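Local atomic coordinates of PelA (Pseudomonas aeruginosa, PDB entry 5TCB), a protein that probably hydrolyses glycosidic bonds with the glycoside hydrolase domain described here, and may also, as a full-length protein, act as a deacetylase. Residues 25-30 with 270-275; 194-199 with 253-258; 204-209 with 262-267; 247-252 with 257-262. All blocks are in the same frame, centred on the assembly; numbering follows the deposited sequence.

Interaction 1: residues 25-30 with 270-275; sequences SSVAFW and GVSDVE
S272 sets its hydroxyl against S26 and V27 at the seam of a (beta/alpha)8 barrel, where the first strand, 27-30, comes to lie beside the last, 258-262. The hydrogen bonding centres on one oxygen. V27 N donates to S272 OG over 3.2 Å with an N-H...O angle of 160°, and the same hydroxyl gives its own proton to the carbonyl of P259 in the last strand. A serine suits this place because a single small group can accept from one strand and donate to the other. Its OG is turned opposite the backbone N (chi1 -172°), which carries it out of its own chain into the gap.

Further polar contacts fasten the flanks. S26 OG takes a hydrogen bond from D44 N, while R253 joins the two segments by bonding S25 O through NH2 and S272 O through NE.

Van der Waals contact is slight, and the segments bury only 131 Å² between them. S26 CB lies 3.5 Å from S272 OG, and S26 CA is slightly nearer, 3.4 Å from the same OG, so the hydroxyl rests along the backbone on its way to the amide. V27 packs largely outside this contact, against V258 of the last strand and W45 of the second. Just past the bonded amide, S272 CB sits 3.5 Å from V27 O, a buried carbonyl oxygen that has no hydrogen-bond partner in the model.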
loop_
_atom_site.group_PDB
_atom_site.type_symbol
_atom_site.label_atom_id
_atom_site.label_comp_id
_atom_site.label_asym_id
_atom_site.label_seq_id
_atom_site.Cartn_x
_atom_site.Cartn_y
_atom_site.Cartn_z
ATOM N N SER A 25 2.147 -1.423 16.081
ATOM C CA SER A 25 1.135 -1.438 17.121
ATOM C C SER A 25 -0.115 -0.676 16.710
ATOM O O SER A 25 -1.211 -0.957 17.223
ATOM C CB SER A 25 1.694 -0.805 18.412
ATOM O OG SER A 25 2.702 -1.613 18.996
ATOM N N SER A 26 0.054 0.284 15.815
ATOM C CA SER A 26 -0.996 1.132 15.270
ATOM C C SER A 26 -0.481 1.657 13.943
ATOM O O SER A 26 0.721 1.656 13.693
ATOM C CB SER A 26 -1.350 2.296 16.200
ATOM O OG SER A 26 -0.256 3.177 16.362
ATOM N N VAL A 27 -1.401 2.069 13.069
ATOM C CA VAL A 27 -1.003 2.504 11.738
ATOM C C VAL A 27 -1.982 3.566 11.256
ATOM O O VAL A 27 -3.187 3.499 11.538
ATOM C CB VAL A 27 -0.913 1.301 10.762
ATOM C CG1 VAL A 27 -2.273 0.618 10.558
ATOM C CG2 VAL A 27 -0.310 1.718 9.466
ATOM N N ALA A 28 -1.440 4.555 10.550
ATOM C CA ALA A 28 -2.222 5.542 9.821
ATOM C C ALA A 28 -1.699 5.676 8.398
ATOM O O ALA A 28 -0.519 5.433 8.115
ATOM C CB ALA A 28 -2.203 6.912 10.540
ATOM N N PHE A 29 -2.604 6.082 7.498
ATOM C CA PHE A 29 -2.297 6.380 6.104
ATOM C C PHE A 29 -2.806 7.774 5.803
ATOM O O PHE A 29 -3.959 8.087 6.129
ATOM C CB PHE A 29 -3.005 5.409 5.144
ATOM C CG PHE A 29 -2.478 3.991 5.148
ATOM C CD1 PHE A 29 -2.754 3.139 6.210
ATOM C CD2 PHE A 29 -1.733 3.505 4.073
ATOM C CE1 PHE A 29 -2.288 1.838 6.226
ATOM C CE2 PHE A 29 -1.260 2.196 4.075
ATOM C CZ PHE A 29 -1.526 1.371 5.161
ATOM N N TRP A 30 -1.962 8.601 5.175
ATOM C CA TRP A 30 -2.341 9.969 4.825
ATOM C C TRP A 30 -1.727 10.281 3.474
ATOM O O TRP A 30 -0.503 10.361 3.362
ATOM C CB TRP A 30 -1.879 10.976 5.883
ATOM C CG TRP A 30 -2.364 12.358 5.577
ATOM C CD1 TRP A 30 -1.834 13.229 4.643
ATOM C CD2 TRP A 30 -3.492 13.039 6.152
ATOM N NE1 TRP A 30 -2.552 14.383 4.622
ATOM C CE2 TRP A 30 -3.573 14.310 5.538
ATOM C CE3 TRP A 30 -4.426 12.711 7.135
ATOM C CZ2 TRP A 30 -4.563 15.221 5.851
ATOM C CZ3 TRP A 30 -5.393 13.623 7.470
ATOM C CH2 TRP A 30 -5.468 14.876 6.832
ATOM N N GLY A 270 -8.240 9.053 10.559
ATOM C CA GLY A 270 -9.000 7.870 10.897
ATOM C C GLY A 270 -8.497 7.233 12.176
ATOM O O GLY A 270 -7.637 7.756 12.884
ATOM N N VAL A 271 -9.050 6.049 12.470
ATOM C CA VAL A 271 -8.845 5.437 13.767
ATOM C C VAL A 271 -8.152 4.092 13.643
ATOM O O VAL A 271 -8.469 3.276 12.774
ATOM C CB VAL A 271 -10.181 5.308 14.502
ATOM C CG1 VAL A 271 -10.676 6.701 14.854
ATOM C CG2 VAL A 271 -11.177 4.609 13.661
ATOM N N SER A 272 -7.245 3.851 14.565
ATOM C CA SER A 272 -6.536 2.596 14.700
ATOM C C SER A 272 -6.781 1.921 16.041
ATOM O O SER A 272 -6.735 0.697 16.114
ATOM C CB SER A 272 -5.013 2.816 14.482
ATOM O OG SER A 272 -4.308 1.572 14.431
ATOM N N ASP A 273 -7.082 2.668 17.089
ATOM C CA ASP A 273 -7.342 2.070 18.399
ATOM C C ASP A 273 -8.543 2.778 19.002
ATOM O O ASP A 273 -9.123 3.685 18.390
ATOM C CB ASP A 273 -6.095 2.142 19.282
ATOM C CG ASP A 273 -5.828 0.836 20.039
ATOM O OD1 ASP A 273 -6.800 0.143 20.428
ATOM O OD2 ASP A 273 -4.639 0.503 20.241
ATOM N N VAL A 274 -8.933 2.328 20.205
ATOM C CA VAL A 274 -10.069 2.909 20.907
ATOM C C VAL A 274 -9.646 4.228 21.543
ATOM O O VAL A 274 -8.458 4.539 21.664
ATOM C CB VAL A 274 -10.629 1.932 21.962
ATOM N N GLU A 275 -10.638 5.020 21.934
ATOM C CA GLU A 275 -10.385 6.297 22.601
ATOM C C GLU A 275 -10.540 6.162 24.114
ATOM O O GLU A 275 -10.918 5.103 24.617
ATOM C CB GLU A 275 -11.332 7.374 22.070
ATOM C CG GLU A 275 -11.130 8.753 22.696
ATOM O OE1 GLU A 275 -14.038 8.720 22.435
ATOM O OE2 GLU A 275 -12.380 11.594 22.295
#

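Interaction 2: residues 194-199 with 253-258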
loop_
_atom_site.group_PDB
_atom_site.type_symbol
_atom_site.label_atom_id
_atom_site.label_comp_id
_atom_site.label_asym_id
_atom_site.label_seq_id
_atom_site.Cartn_x
_atom_site.Cartn_y
_atom_site.Cartn_z
ATOM N N SER A 194 -10.255 -4.871 1.857
ATOM C CA SER A 194 -10.644 -4.493 3.208
ATOM C C SER A 194 -11.153 -5.762 3.879
ATOM O O SER A 194 -11.353 -6.786 3.211
ATOM C CB SER A 194 -11.731 -3.419 3.185
ATOM O OG SER A 194 -11.259 -2.194 2.670
ATOM N N ILE A 195 -11.423 -5.704 5.182
ATOM C CA ILE A 195 -11.822 -6.903 5.916
ATOM C C ILE A 195 -13.334 -6.910 6.123
ATOM O O ILE A 195 -14.022 -7.838 5.678
ATOM C CB ILE A 195 -11.051 -7.026 7.245
ATOM C CG1 ILE A 195 -9.537 -7.163 7.008
ATOM C CG2 ILE A 195 -11.562 -8.215 8.090
ATOM C CD1 ILE A 195 -9.116 -8.322 6.092
ATOM N N HIS A 196 -13.881 -5.889 6.774
ATOM C CA HIS A 196 -15.319 -5.827 7.001
ATOM C C HIS A 196 -15.988 -4.674 6.276
ATOM O O HIS A 196 -17.043 -4.853 5.642
ATOM C CB HIS A 196 -15.621 -5.703 8.501
ATOM C CG HIS A 196 -15.203 -6.891 9.304
ATOM N ND1 HIS A 196 -15.698 -8.158 9.069
ATOM C CD2 HIS A 196 -14.350 -7.003 10.349
ATOM C CE1 HIS A 196 -15.156 -9.001 9.931
ATOM N NE2 HIS A 196 -14.340 -8.325 10.722
ATOM N N ALA A 197 -15.415 -3.480 6.393
ATOM C CA ALA A 197 -15.981 -2.268 5.826
ATOM C C ALA A 197 -15.071 -1.803 4.702
ATOM O O ALA A 197 -13.897 -1.481 4.920
ATOM C CB ALA A 197 -16.146 -1.186 6.900
ATOM N N GLY A 198 -15.603 -1.784 3.482
ATOM C CA GLY A 198 -14.800 -1.470 2.331
ATOM C C GLY A 198 -15.341 -0.302 1.531
ATOM O O GLY A 198 -16.361 0.317 1.865
ATOM N N TRP A 199 -14.616 -0.022 0.450
ATOM C CA TRP A 199 -14.944 1.031 -0.495
ATOM C C TRP A 199 -15.071 0.417 -1.881
ATOM O O TRP A 199 -14.104 -0.143 -2.406
ATOM C CB TRP A 199 -13.869 2.112 -0.497
ATOM C CG TRP A 199 -14.114 3.141 -1.514
ATOM C CD1 TRP A 199 -13.391 3.362 -2.647
ATOM C CD2 TRP A 199 -15.174 4.096 -1.516
ATOM N NE1 TRP A 199 -13.936 4.402 -3.353
ATOM C CE2 TRP A 199 -15.032 4.872 -2.678
ATOM C CE3 TRP A 199 -16.228 4.375 -0.639
ATOM C CZ2 TRP A 199 -15.901 5.910 -2.990
ATOM C CZ3 TRP A 199 -17.091 5.401 -0.951
ATOM C CH2 TRP A 199 -16.924 6.158 -2.117
ATOM N N ARG A 253 -8.916 -5.570 15.834
ATOM C CA ARG A 253 -7.854 -5.976 16.758
ATOM C C ARG A 253 -8.155 -7.321 17.408
ATOM O O ARG A 253 -7.259 -8.166 17.525
ATOM C CB ARG A 253 -7.618 -4.876 17.804
ATOM C CG ARG A 253 -6.862 -3.699 17.229
ATOM C CD ARG A 253 -6.562 -2.625 18.252
ATOM N NE ARG A 253 -5.813 -1.545 17.610
ATOM C CZ ARG A 253 -4.489 -1.501 17.514
ATOM N NH1 ARG A 253 -3.735 -2.474 18.012
ATOM N NH2 ARG A 253 -3.930 -0.499 16.859
ATOM N N SER A 254 -9.404 -7.543 17.837
ATOM C CA SER A 254 -9.748 -8.825 18.445
ATOM C C SER A 254 -9.601 -9.977 17.462
ATOM O O SER A 254 -9.377 -11.114 17.888
ATOM C CB SER A 254 -11.179 -8.800 18.995
ATOM O OG SER A 254 -12.148 -8.962 17.957
ATOM N N GLU A 255 -9.661 -9.693 16.163
ATOM C CA GLU A 255 -9.472 -10.694 15.125
ATOM C C GLU A 255 -8.027 -10.799 14.653
ATOM O O GLU A 255 -7.751 -11.550 13.708
ATOM C CB GLU A 255 -10.398 -10.375 13.949
ATOM C CG GLU A 255 -11.863 -10.466 14.352
ATOM C CD GLU A 255 -12.825 -9.959 13.301
ATOM O OE1 GLU A 255 -12.372 -9.507 12.234
ATOM O OE2 GLU A 255 -14.047 -9.999 13.556
ATOM N N GLY A 256 -7.103 -10.071 15.284
ATOM C CA GLY A 256 -5.690 -10.231 15.028
ATOM C C GLY A 256 -5.104 -9.244 14.044
ATOM O O GLY A 256 -3.915 -9.362 13.716
ATOM N N TYR A 257 -5.883 -8.269 13.588
ATOM C CA TYR A 257 -5.418 -7.267 12.634
ATOM C C TYR A 257 -4.940 -6.000 13.347
ATOM O O TYR A 257 -5.370 -5.674 14.453
ATOM C CB TYR A 257 -6.534 -6.889 11.654
ATOM C CG TYR A 257 -7.057 -8.036 10.845
ATOM C CD1 TYR A 257 -8.272 -8.603 11.157
ATOM C CD2 TYR A 257 -6.331 -8.570 9.790
ATOM C CE1 TYR A 257 -8.772 -9.640 10.440
ATOM C CE2 TYR A 257 -6.825 -9.634 9.067
ATOM C CZ TYR A 257 -8.044 -10.163 9.405
ATOM O OH TYR A 257 -8.565 -11.224 8.702
ATOM N N VAL A 258 -4.045 -5.269 12.695
ATOM C CA VAL A 258 -3.728 -3.904 13.109
ATOM C C VAL A 258 -4.499 -2.983 12.172
ATOM O O VAL A 258 -4.163 -2.925 10.978
ATOM C CB VAL A 258 -2.227 -3.624 13.047
ATOM C CG1 VAL A 258 -1.921 -2.212 13.567
ATOM C CG2 VAL A 258 -1.476 -4.642 13.883
#
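I195 lays both of its branches against Y257, the longer one over the ring face. From CB, the CG1 branch lies beside the backbone N (chi1 -62°) and runs over one face of the Y257 ring, forming a CH-pi contact 4.2 Å from CG1 to the ring centroid and nearly on the ring normal. CD1, at the tip, goes on to Y257 CZ at 3.9 Å. The other branch, CG2, has two neighbours: Y257 CE1 at 3.9 Å, and a face of the H196 ring, whose centre it overlies. A branched aliphatic residue fits here because one methyl can cover the imidazole and still graze the phenol, over which the longer arm lies.

H196 turns its far edge to E255. NE2 donates to E255 OE1 across 2.7 Å at an N-H...O angle of 156° and meets OE1 on its syn lone pair, with the carboxylate plane steeply inclined to the ring at 68°. A second, weak bond runs from NE2 to OE2. E255 is held just past helix 242-254, where G256, with positive phi, ends the helix in a Schellman motif. L252 and R251 pack against the imidazole, and R225 bonds to Y257 OH at the other end of the phenol.

The geometry is consistent with a proton on NE2 and a carboxylate that, probably ionised, helps to fix the rotation of the ring while I195 covers one face.

Interaction 3: residues 204-209 with 262-267; sequences GQYREV and STPALD
Y206 presses the end of its phenol against P264, the two side chains meeting at about a right angle. The nearest approach is between Y206 OH and P264 CD at 3.3 Å; this CD is bonded to the imide nitrogen, so its hydrogens are probably somewhat polarised toward the oxygen. The ring carbon Y206 CZ is 3.8 Å from the same P264 CD. Beside it, the methyl T263 CG2 comes within 3.6 Å of Y206 OH, and S262 O lies further off at the ring edge.

In the next shell, both partners are fixed by their own chains. T263 to L266 form a type I beta turn closed by L266 N to T263 O (2.9 Å), in which proline suits the second position because its ring restrains phi near the value required. T263 OG1 donates to D267 OD1 at 3.0 Å, meeting the carboxylate oxygen nearly along its C-O axis and linking the first residue of the turn to the residue just after it. The tyrosine is steadied by W199, which meets it edge-to-face from the neighbouring strand of the hairpin, and by Y236 and P238. At the hairpin's tip G204 and Q205 both face D200 in a G1 beta bulge, where glycine accepts the positive phi.

Thus a hairpin that follows strand 187-192 leans on the loop after strand 258-262, at the C-terminal end of the strands, the side where (beta/alpha)8 glycoside hydrolases carry their active sites.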
loop_
_atom_site.group_PDB
_atom_site.type_symbol
_atom_site.label_atom_id
_atom_site.label_comp_id
_atom_site.label_asym_id
_atom_site.label_seq_id
_atom_site.Cartn_x
_atom_site.Cartn_y
_atom_site.Cartn_z
ATOM N N GLY A 204 -19.028 3.480 -6.056
ATOM C CA GLY A 204 -18.830 4.743 -5.368
ATOM C C GLY A 204 -19.447 4.790 -3.991
ATOM O O GLY A 204 -19.790 5.874 -3.508
ATOM N N GLN A 205 -19.600 3.641 -3.341
ATOM C CA GLN A 205 -20.256 3.563 -2.048
ATOM C C GLN A 205 -19.362 2.839 -1.052
ATOM O O GLN A 205 -18.608 1.929 -1.414
ATOM C CB GLN A 205 -21.610 2.843 -2.162
ATOM N N TYR A 206 -19.405 3.292 0.194
ATOM C CA TYR A 206 -19.017 2.436 1.299
ATOM C C TYR A 206 -19.922 1.211 1.312
ATOM O O TYR A 206 -21.150 1.338 1.362
ATOM C CB TYR A 206 -19.134 3.194 2.616
ATOM C CG TYR A 206 -18.184 4.364 2.774
ATOM C CD1 TYR A 206 -16.895 4.173 3.256
ATOM C CD2 TYR A 206 -18.592 5.667 2.501
ATOM C CE1 TYR A 206 -16.022 5.254 3.434
ATOM C CE2 TYR A 206 -17.727 6.741 2.670
ATOM C CZ TYR A 206 -16.445 6.527 3.138
ATOM O OH TYR A 206 -15.574 7.591 3.323
ATOM N N ARG A 207 -19.327 0.026 1.235
ATOM C CA ARG A 207 -20.102 -1.207 1.248
ATOM C C ARG A 207 -19.422 -2.205 2.166
ATOM O O ARG A 207 -18.186 -2.223 2.286
ATOM C CB ARG A 207 -20.249 -1.806 -0.159
ATOM C CG ARG A 207 -20.117 -0.792 -1.284
ATOM C CD ARG A 207 -20.827 -1.256 -2.545
ATOM N NE ARG A 207 -20.477 -2.624 -2.907
ATOM N NH1 ARG A 207 -19.782 -5.247 -3.664
ATOM N NH2 ARG A 207 -21.173 -5.094 -1.155
ATOM N N GLU A 208 -20.230 -3.007 2.849
ATOM C CA GLU A 208 -19.690 -4.165 3.531
ATOM C C GLU A 208 -18.894 -4.986 2.530
ATOM O O GLU A 208 -19.299 -5.159 1.377
ATOM C CB GLU A 208 -20.811 -5.007 4.145
ATOM N N VAL A 209 -17.740 -5.465 2.960
ATOM C CA VAL A 209 -16.971 -6.387 2.142
ATOM C C VAL A 209 -17.846 -7.612 1.911
ATOM O O VAL A 209 -18.314 -8.207 2.892
ATOM C CB VAL A 209 -15.640 -6.749 2.818
ATOM C CG1 VAL A 209 -14.909 -7.802 2.046
ATOM C CG2 VAL A 209 -14.776 -5.504 2.954
ATOM N N SER A 262 -10.652 4.512 7.739
ATOM C CA SER A 262 -10.543 5.880 7.241
ATOM C C SER A 262 -11.415 6.035 5.996
ATOM O O SER A 262 -12.350 5.263 5.779
ATOM C CB SER A 262 -9.060 6.215 7.004
ATOM O OG SER A 262 -8.897 7.594 6.783
ATOM N N THR A 263 -11.144 7.059 5.212
ATOM C CA THR A 263 -11.842 7.384 3.973
ATOM C C THR A 263 -11.016 6.947 2.777
ATOM O O THR A 263 -9.786 6.854 2.858
ATOM C CB THR A 263 -12.076 8.895 3.873
ATOM O OG1 THR A 263 -10.805 9.557 3.873
ATOM C CG2 THR A 263 -12.929 9.399 5.033
ATOM N N PRO A 264 -11.648 6.733 1.621
ATOM C CA PRO A 264 -10.890 6.254 0.447
ATOM C C PRO A 264 -9.861 7.235 -0.084
ATOM O O PRO A 264 -8.919 6.808 -0.762
ATOM C CB PRO A 264 -11.993 5.991 -0.587
ATOM C CG PRO A 264 -13.139 6.891 -0.161
ATOM C CD PRO A 264 -13.085 6.887 1.333
ATOM N N ALA A 265 -10.017 8.531 0.178
ATOM C CA ALA A 265 -9.014 9.511 -0.204
ATOM C C ALA A 265 -7.836 9.548 0.760
ATOM O O ALA A 265 -6.790 10.106 0.409
ATOM C CB ALA A 265 -9.645 10.902 -0.280
ATOM N N LEU A 266 -7.967 8.927 1.927
ATOM C CA LEU A 266 -6.918 8.924 2.943
ATOM C C LEU A 266 -6.488 10.355 3.251
ATOM O O LEU A 266 -5.295 10.700 3.299
ATOM C CB LEU A 266 -5.732 8.046 2.540
ATOM C CG LEU A 266 -5.898 6.525 2.590
ATOM C CD1 LEU A 266 -6.607 6.039 3.847
ATOM C CD2 LEU A 266 -6.589 6.023 1.342
ATOM N N ASP A 267 -7.501 11.187 3.496
ATOM C CA ASP A 267 -7.327 12.599 3.800
ATOM C C ASP A 267 -7.939 12.952 5.151
ATOM O O ASP A 267 -8.380 14.084 5.364
ATOM C CB ASP A 267 -7.941 13.448 2.692
ATOM C CG ASP A 267 -9.443 13.242 2.546
ATOM O OD1 ASP A 267 -10.023 12.382 3.248
ATOM O OD2 ASP A 267 -10.051 13.928 1.691
#

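Interaction 4: residues 247-252 with 257-262; sequences ALAARL and YVPFVS
L252 stands with CG opposite its carbonyl carbon (chi1 -71°) and a nearly extended second torsion (chi2 163°), a shape that spreads its two methyls toward different residues of 257-262. CD1 goes to P259 CB at 3.7 Å, the leucine and the proline lying alongside each other and pointing opposite ways, while CD2 meets Y257 CD1 at 3.9 Å. One turn back along the helix, A249 offers only a methyl, and this leaves the P259 ring room to settle on the backbone, CG lying 3.6 Å from A249 O. V261 comes next: its CG1 touches L248 CD2 at 4.1 Å, and its CG2 points to A249.

The helix and strand are the last pair of the beta-alpha-beta unit 231-236, 242-254 and 258-262. They run almost antiparallel (160°), with axes 7.7 Å apart, a close spacing that suits the small A249 opposite P259. The chain reverses between them through the 6-to-1 bond of the Schellman motif, Y257 N to L252 O at 2.9 Å.

Apart from that backbone bond the side-chain contact is apolar. With every touching residue buried, its stability probably comes mainly from burying hydrocarbon surface.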
loop_
_atom_site.group_PDB
_atom_site.type_symbol
_atom_site.label_atom_id
_atom_site.label_comp_id
_atom_site.label_asym_id
_atom_site.label_seq_id
_atom_site.Cartn_x
_atom_site.Cartn_y
_atom_site.Cartn_z
ATOM N N ALA A 247 -15.561 1.201 16.958
ATOM C CA ALA A 247 -15.985 -0.166 17.263
ATOM C C ALA A 247 -15.365 -1.151 16.291
ATOM O O ALA A 247 -14.975 -2.261 16.675
ATOM C CB ALA A 247 -17.504 -0.264 17.217
ATOM N N LEU A 248 -15.274 -0.763 15.024
ATOM C CA LEU A 248 -14.706 -1.660 14.021
ATOM C C LEU A 248 -13.204 -1.854 14.233
ATOM O O LEU A 248 -12.687 -2.971 14.094
ATOM C CB LEU A 248 -14.991 -1.128 12.618
ATOM C CG LEU A 248 -14.297 -1.912 11.507
ATOM C CD1 LEU A 248 -14.700 -3.381 11.479
ATOM C CD2 LEU A 248 -14.595 -1.251 10.179
ATOM N N ALA A 249 -12.495 -0.785 14.604
ATOM C CA ALA A 249 -11.096 -0.951 14.964
ATOM C C ALA A 249 -10.942 -1.953 16.108
ATOM O O ALA A 249 -10.040 -2.799 16.079
ATOM C CB ALA A 249 -10.501 0.404 15.337
ATOM N N ALA A 250 -11.805 -1.878 17.124
ATOM C CA ALA A 250 -11.730 -2.849 18.219
ATOM C C ALA A 250 -12.026 -4.256 17.726
ATOM O O ALA A 250 -11.343 -5.220 18.095
ATOM C CB ALA A 250 -12.697 -2.463 19.333
ATOM N N ARG A 251 -13.011 -4.388 16.845
ATOM C CA ARG A 251 -13.344 -5.691 16.279
ATOM C C ARG A 251 -12.149 -6.272 15.526
ATOM O O ARG A 251 -11.778 -7.438 15.717
ATOM C CB ARG A 251 -14.556 -5.506 15.373
ATOM C CG ARG A 251 -15.228 -6.755 14.922
ATOM C CD ARG A 251 -16.429 -6.395 14.081
ATOM N NE ARG A 251 -16.837 -7.514 13.244
ATOM C CZ ARG A 251 -17.532 -7.396 12.118
ATOM N NH1 ARG A 251 -17.902 -6.201 11.675
ATOM N NH2 ARG A 251 -17.849 -8.485 11.433
ATOM N N LEU A 252 -11.502 -5.452 14.704
ATOM C CA LEU A 252 -10.385 -5.927 13.896
ATOM C C LEU A 252 -9.193 -6.327 14.766
ATOM O O LEU A 252 -8.530 -7.337 14.494
ATOM C CB LEU A 252 -10.004 -4.843 12.874
ATOM C CG LEU A 252 -11.058 -4.679 11.763
ATOM C CD1 LEU A 252 -10.894 -3.363 11.011
ATOM C CD2 LEU A 252 -10.990 -5.841 10.786
ATOM N N TYR A 257 -5.883 -8.269 13.588
ATOM C CA TYR A 257 -5.418 -7.267 12.634
ATOM C C TYR A 257 -4.940 -6.000 13.347
ATOM O O TYR A 257 -5.370 -5.674 14.453
ATOM C CB TYR A 257 -6.534 -6.889 11.654
ATOM C CG TYR A 257 -7.057 -8.036 10.845
ATOM C CD1 TYR A 257 -8.272 -8.603 11.157
ATOM C CD2 TYR A 257 -6.331 -8.570 9.790
ATOM C CE1 TYR A 257 -8.772 -9.640 10.440
ATOM C CE2 TYR A 257 -6.825 -9.634 9.067
ATOM C CZ TYR A 257 -8.044 -10.163 9.405
ATOM O OH TYR A 257 -8.565 -11.224 8.702
ATOM N N VAL A 258 -4.045 -5.269 12.695
ATOM C CA VAL A 258 -3.728 -3.904 13.109
ATOM C C VAL A 258 -4.499 -2.983 12.172
ATOM O O VAL A 258 -4.163 -2.925 10.978
ATOM C CB VAL A 258 -2.227 -3.624 13.047
ATOM C CG1 VAL A 258 -1.921 -2.212 13.567
ATOM C CG2 VAL A 258 -1.476 -4.642 13.883
ATOM N N PRO A 259 -5.552 -2.307 12.631
ATOM C CA PRO A 259 -6.448 -1.623 11.697
ATOM C C PRO A 259 -6.177 -0.145 11.497
ATOM O O PRO A 259 -5.633 0.524 12.374
ATOM C CB PRO A 259 -7.806 -1.806 12.358
ATOM C CG PRO A 259 -7.479 -1.699 13.820
ATOM C CD PRO A 259 -6.127 -2.357 13.994
ATOM N N PHE A 260 -6.619 0.368 10.353
ATOM C CA PHE A 260 -6.837 1.790 10.156
ATOM C C PHE A 260 -8.147 1.930 9.423
ATOM O O PHE A 260 -8.317 1.339 8.355
ATOM C CB PHE A 260 -5.718 2.438 9.359
ATOM C CG PHE A 260 -5.818 3.953 9.249
ATOM C CD1 PHE A 260 -5.797 4.754 10.385
ATOM C CD2 PHE A 260 -5.852 4.567 7.998
ATOM C CE1 PHE A 260 -5.857 6.142 10.296
ATOM C CE2 PHE A 260 -5.907 5.951 7.902
ATOM C CZ PHE A 260 -5.889 6.748 9.033
ATOM N N VAL A 261 -9.074 2.672 10.008
ATOM C CA VAL A 261 -10.412 2.819 9.456
ATOM C C VAL A 261 -10.560 4.271 9.040
ATOM O O VAL A 261 -10.572 5.172 9.888
ATOM C CB VAL A 261 -11.489 2.402 10.457
ATOM C CG1 VAL A 261 -12.856 2.411 9.776
ATOM C CG2 VAL A 261 -11.146 1.024 11.079
ATOM N N SER A 262 -10.652 4.512 7.739
ATOM C CA SER A 262 -10.543 5.880 7.241
ATOM C C SER A 262 -11.415 6.035 5.996
ATOM O O SER A 262 -12.350 5.263 5.779
ATOM C CB SER A 262 -9.060 6.215 7.004
ATOM O OG SER A 262 -8.897 7.594 6.783
#

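From the N terminus, strand 27-30 opens the barrel, and interaction 1 brings the chain back to it after some 240 residues, enclosing the other three contacts. Inside that loop, interactions 2 and 3 start close together, on the two strands of one hairpin, and their segments alternate along the chain, so they cross. Interaction 4, a short closure between helix 242-254 and the last strand, is nested within interaction 3 and closes on residues that interaction 2 also uses, Y257 and V258; S262 is common to interactions 3 and 4. Together they tie the last helix and strand to the hairpin on one side and to the first strand on the other.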